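Local coordinates for putative uncharacterized protein (Archaeoglobus fulgidus, PDB 3VU0) that belongs to the archaeal AglB family, the part in the crystal being its C-terminal globular domain, an alpha/beta fold with helices packed around a mixed sheet, at residues A[42-45]-A[46-50]; A[139-142]-A[143-146]. One frame throughout, in Å; residues are numbered along the deposited sequence.

Contact 1: residues A[42-45]-A[46-50]; sequences NWIL and YVAKK
Where Trp43 meets Val47 and Ala48, helix 41-46 ends in bonds of lengthening span; residues 42-50 come directly after the WWDYG motif shared by STT3, AglB and PglB proteins. Tyr46 N still donates to Asn42 O at 2.8 Å, an ordinary helical i to i+4 bond. Trp43 O then takes two donors, Val47 N at 2.7 Å and Ala48 N at 3.1 Å, the second spanning five residues as in a pi-turn. Lys49 has positive phi, consistent with the chain turning back there, and Lys50 N donates to Ile44 O (3.1 Å), six residues earlier. Two lysine tails fold back onto main-chain carbonyls: Lys49 NZ donates to Tyr46 O (2.7 Å), and Lys50 NZ, carried round by bends at chi2 and chi4, donates to Ala48 O (2.9 Å).

Leu45 and Tyr46 run alongside each other. CD1 of Leu45 lies over one ring face, 4.2 Å from the centroid of the Tyr46 ring and 26° off its normal, a CH-pi contact. Asn42 flanks the same ring, OD1 being 3.5 Å from CE2 of Tyr46, with amide and ring planes 27° apart.

Trp43, Ile44, Val47 and Ala48 pack on helix 5-17 through Leu11 and Met14. The Trp43 ring also meets that of Trp7 at about 60°, and Ile44 touches Val52 in the loop leading to helix 61-69.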
loop_
_atom_site.group_PDB
_atom_site.type_symbol
_atom_site.label_atom_id
_atom_site.label_comp_id
_atom_site.label_asym_id
_atom_site.label_seq_id
_atom_site.Cartn_x
_atom_site.Cartn_y
_atom_site.Cartn_z
ATOM N N ASN A 42 4.248 -8.540 -8.951
ATOM C CA ASN A 42 4.415 -9.060 -10.304
ATOM C C ASN A 42 3.554 -8.344 -11.334
ATOM O O ASN A 42 3.971 -8.171 -12.480
ATOM C CB ASN A 42 4.133 -10.568 -10.342
ATOM C CG ASN A 42 5.204 -11.375 -9.632
ATOM O OD1 ASN A 42 6.389 -11.085 -9.758
ATOM N ND2 ASN A 42 4.793 -12.398 -8.891
ATOM N N TRP A 43 2.357 -7.930 -10.932
ATOM C CA TRP A 43 1.467 -7.221 -11.842
ATOM C C TRP A 43 2.065 -5.872 -12.215
ATOM O O TRP A 43 2.110 -5.491 -13.388
ATOM C CB TRP A 43 0.096 -6.994 -11.199
ATOM C CG TRP A 43 -0.828 -8.173 -11.249
ATOM C CD1 TRP A 43 -0.685 -9.302 -12.006
ATOM C CD2 TRP A 43 -2.081 -8.303 -10.566
ATOM N NE1 TRP A 43 -1.774 -10.124 -11.841
ATOM C CE2 TRP A 43 -2.647 -9.534 -10.962
ATOM C CE3 TRP A 43 -2.783 -7.494 -9.657
ATOM C CZ2 TRP A 43 -3.885 -9.977 -10.483
ATOM C CZ3 TRP A 43 -4.012 -7.934 -9.180
ATOM C CH2 TRP A 43 -4.552 -9.169 -9.597
ATOM N N ILE A 44 2.519 -5.145 -11.203
ATOM C CA ILE A 44 3.098 -3.834 -11.418
ATOM C C ILE A 44 4.393 -3.932 -12.216
ATOM O O ILE A 44 4.621 -3.157 -13.149
ATOM C CB ILE A 44 3.357 -3.144 -10.069
ATOM C CG1 ILE A 44 2.020 -2.938 -9.348
ATOM C CG2 ILE A 44 4.065 -1.809 -10.281
ATOM C CD1 ILE A 44 2.154 -2.389 -7.940
ATOM N N LEU A 45 5.227 -4.903 -11.858
ATOM C CA LEU A 45 6.506 -5.100 -12.529
ATOM C C LEU A 45 6.370 -5.597 -13.970
ATOM O O LEU A 45 7.005 -5.060 -14.878
ATOM C CB LEU A 45 7.365 -6.096 -11.740
ATOM C CG LEU A 45 8.859 -5.810 -11.526
ATOM C CD1 LEU A 45 9.590 -7.140 -11.431
ATOM C CD2 LEU A 45 9.440 -4.989 -12.668
ATOM N N TYR A 46 5.538 -6.611 -14.184
ATOM C CA TYR A 46 5.385 -7.185 -15.520
ATOM C C TYR A 46 4.257 -6.659 -16.397
ATOM O O TYR A 46 4.333 -6.761 -17.619
ATOM C CB TYR A 46 5.294 -8.712 -15.406
ATOM C CG TYR A 46 6.533 -9.304 -14.771
ATOM C CD1 TYR A 46 7.780 -9.165 -15.377
ATOM C CD2 TYR A 46 6.470 -9.948 -13.536
ATOM C CE1 TYR A 46 8.936 -9.647 -14.767
ATOM C CE2 TYR A 46 7.620 -10.434 -12.918
ATOM C CZ TYR A 46 8.848 -10.279 -13.538
ATOM O OH TYR A 46 9.987 -10.741 -12.924
ATOM N N VAL A 47 3.212 -6.105 -15.793
ATOM C CA VAL A 47 2.112 -5.568 -16.582
ATOM C C VAL A 47 2.248 -4.057 -16.743
ATOM O O VAL A 47 2.060 -3.523 -17.837
ATOM C CB VAL A 47 0.744 -5.878 -15.944
ATOM C CG1 VAL A 47 -0.367 -5.247 -16.770
ATOM C CG2 VAL A 47 0.545 -7.387 -15.850
ATOM N N ALA A 48 2.582 -3.374 -15.652
ATOM C CA ALA A 48 2.740 -1.922 -15.679
ATOM C C ALA A 48 4.162 -1.540 -16.084
ATOM O O ALA A 48 4.429 -0.393 -16.443
ATOM C CB ALA A 48 2.406 -1.336 -14.308
ATOM N N LYS A 49 5.069 -2.513 -16.017
ATOM C CA LYS A 49 6.468 -2.309 -16.383
ATOM C C LYS A 49 7.163 -1.281 -15.497
ATOM O O LYS A 49 7.929 -0.447 -15.985
ATOM C CB LYS A 49 6.575 -1.872 -17.851
ATOM C CG LYS A 49 5.847 -2.776 -18.836
ATOM C CD LYS A 49 6.386 -4.204 -18.793
ATOM C CE LYS A 49 5.619 -5.110 -19.747
ATOM N NZ LYS A 49 6.110 -6.522 -19.697
ATOM N N LYS A 50 6.901 -1.346 -14.197
ATOM C CA LYS A 50 7.507 -0.416 -13.254
ATOM C C LYS A 50 8.159 -1.171 -12.099
ATOM O O LYS A 50 7.629 -2.177 -11.630
ATOM C CB LYS A 50 6.441 0.547 -12.716
ATOM C CG LYS A 50 5.691 1.304 -13.807
ATOM C CD LYS A 50 6.562 2.395 -14.410
ATOM C CE LYS A 50 5.944 2.975 -15.676
ATOM N NZ LYS A 50 6.008 2.017 -16.808
#

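Contact 2: residues A[139-142]-A[143-146]; sequences ENAT and NLTH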
loop_
_atom_site.group_PDB
_atom_site.type_symbol
_atom_site.label_atom_id
_atom_site.label_comp_id
_atom_site.label_asym_id
_atom_site.label_seq_id
_atom_site.Cartn_x
_atom_site.Cartn_y
_atom_site.Cartn_z
ATOM N N GLU A 139 -8.691 7.995 3.838
ATOM C CA GLU A 139 -8.814 9.454 3.814
ATOM C C GLU A 139 -8.343 10.099 2.512
ATOM O O GLU A 139 -8.421 11.317 2.361
ATOM C CB GLU A 139 -8.039 10.082 4.977
ATOM C CG GLU A 139 -8.457 9.598 6.355
ATOM C CD GLU A 139 -7.934 10.497 7.461
ATOM O OE1 GLU A 139 -6.769 10.939 7.374
ATOM O OE2 GLU A 139 -8.684 10.756 8.424
ATOM N N ASN A 140 -7.853 9.290 1.578
ATOM C CA ASN A 140 -7.371 9.806 0.299
ATOM C C ASN A 140 -6.217 10.797 0.465
ATOM O O ASN A 140 -6.085 11.749 -0.309
ATOM C CB ASN A 140 -8.517 10.468 -0.480
ATOM C CG ASN A 140 -9.572 9.469 -0.927
ATOM O OD1 ASN A 140 -9.252 8.428 -1.503
ATOM N ND2 ASN A 140 -10.838 9.788 -0.671
ATOM N N ALA A 141 -5.393 10.557 1.482
ATOM C CA ALA A 141 -4.225 11.379 1.783
ATOM C C ALA A 141 -4.531 12.850 2.040
ATOM O O ALA A 141 -3.630 13.688 1.996
ATOM C CB ALA A 141 -3.198 11.253 0.655
ATOM N N THR A 142 -5.790 13.167 2.324
ATOM C CA THR A 142 -6.171 14.551 2.577
ATOM C C THR A 142 -5.451 15.118 3.800
ATOM O O THR A 142 -5.257 16.329 3.909
ATOM C CB THR A 142 -7.694 14.687 2.790
ATOM O OG1 THR A 142 -8.105 13.860 3.887
ATOM C CG2 THR A 142 -8.444 14.268 1.536
ATOM N N ASN A 143 -5.048 14.236 4.711
ATOM C CA ASN A 143 -4.357 14.652 5.927
ATOM C C ASN A 143 -2.879 14.264 5.930
ATOM O O ASN A 143 -2.290 14.040 6.987
ATOM C CB ASN A 143 -5.049 14.044 7.149
ATOM C CG ASN A 143 -6.445 14.591 7.359
ATOM O OD1 ASN A 143 -7.262 13.985 8.048
ATOM N ND2 ASN A 143 -6.722 15.751 6.773
ATOM N N LEU A 144 -2.283 14.180 4.745
ATOM C CA LEU A 144 -0.872 13.832 4.628
ATOM C C LEU A 144 -0.138 14.968 3.933
ATOM O O LEU A 144 -0.690 15.624 3.054
ATOM C CB LEU A 144 -0.702 12.536 3.835
ATOM C CG LEU A 144 -1.260 11.277 4.504
ATOM C CD1 LEU A 144 -1.175 10.098 3.551
ATOM C CD2 LEU A 144 -0.487 10.994 5.776
ATOM N N THR A 145 1.105 15.204 4.334
ATOM C CA THR A 145 1.903 16.273 3.747
ATOM C C THR A 145 2.745 15.830 2.558
ATOM O O THR A 145 2.909 16.585 1.600
ATOM C CB THR A 145 2.854 16.899 4.799
ATOM O OG1 THR A 145 2.084 17.604 5.777
ATOM C CG2 THR A 145 3.829 17.864 4.144
ATOM N N HIS A 146 3.272 14.608 2.620
ATOM C CA HIS A 146 4.140 14.091 1.560
ATOM C C HIS A 146 3.492 13.134 0.562
ATOM O O HIS A 146 4.186 12.533 -0.258
ATOM C CB HIS A 146 5.350 13.390 2.184
ATOM C CG HIS A 146 6.050 14.203 3.227
ATOM N ND1 HIS A 146 6.660 15.407 2.950
ATOM C CD2 HIS A 146 6.231 13.986 4.551
ATOM C CE1 HIS A 146 7.187 15.898 4.057
ATOM N NE2 HIS A 146 6.941 15.055 5.044
HETATM O O HOH W 1 -5.061 11.405 5.252
#
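Glu139 and Asn143 face each other across two overlapping beta turns, type I' from Glu139 to Thr142 and type I from Ala141 to Leu144, the positive phi angles of Asn140 and Ala141 having taken the chain out of helix 132-138. In the first turn Glu139 O receives both Thr142 N (3.2 Å) and Thr142 OG1 (3.0 Å), and the two donors come from the same face of the carbonyl plane. The hydroxyl can do this because chi1 of 58° sets OG1 between the backbone N and the carbonyl carbon, on the side facing Glu139. Leu144 N closes the second turn on Ala141 O at 3.1 Å.

Across the turns, the extended Glu139 side chain and that of Asn143 cross at about a right angle, with carboxylate and amide planes 84° apart. OE1 of Glu139 and OD1 of Asn143 are 3.2 Å apart; as modelled, both are acceptors and no direct bond is made. A water does the joining at the backbone instead: it donates to Glu139 OE1 (2.8 Å) and accepts from Asn143 N (2.9 Å). On the buried side, CD1 of Leu144 rests against CB of Ala141 at 3.7 Å, and Leu144 also packs on Met132, Lys135 and Leu136 of helix 132-138. Asn140 OD1 is hydrogen-bonded to Lys157 NZ on strand 156-161.

The chemistry is that of a doubly gripped carbonyl and a carboxylate tied to the backbone through water. If the amide is oriented as modelled, the close approach of two side-chain oxygens is probably somewhat unfavourable, and the water's donated hydrogen would partly offset the charge on OE1.

Contact 1 (42-50) and contact 2 (139-146) are separate: their centres lie 26 Å apart, their nearest atoms about 17 Å, and they do not touch. Contact 1 spans the C-terminal end of a helix and contact 2 follows one; in each the first residue to leave helical angles has positive phi, but the closures differ. In contact 1 carbonyls accept from backbone N-H groups of longer span and from folded lysine tails, whereas contact 2 uses successive turns, a threonine hydroxyl and a water. Contact 1 packs on helix 5-17; contact 2 leads into the outermost strand 147-153, with Glu73 of helix 73-83 accepting from the backbone N of Thr145 and His146.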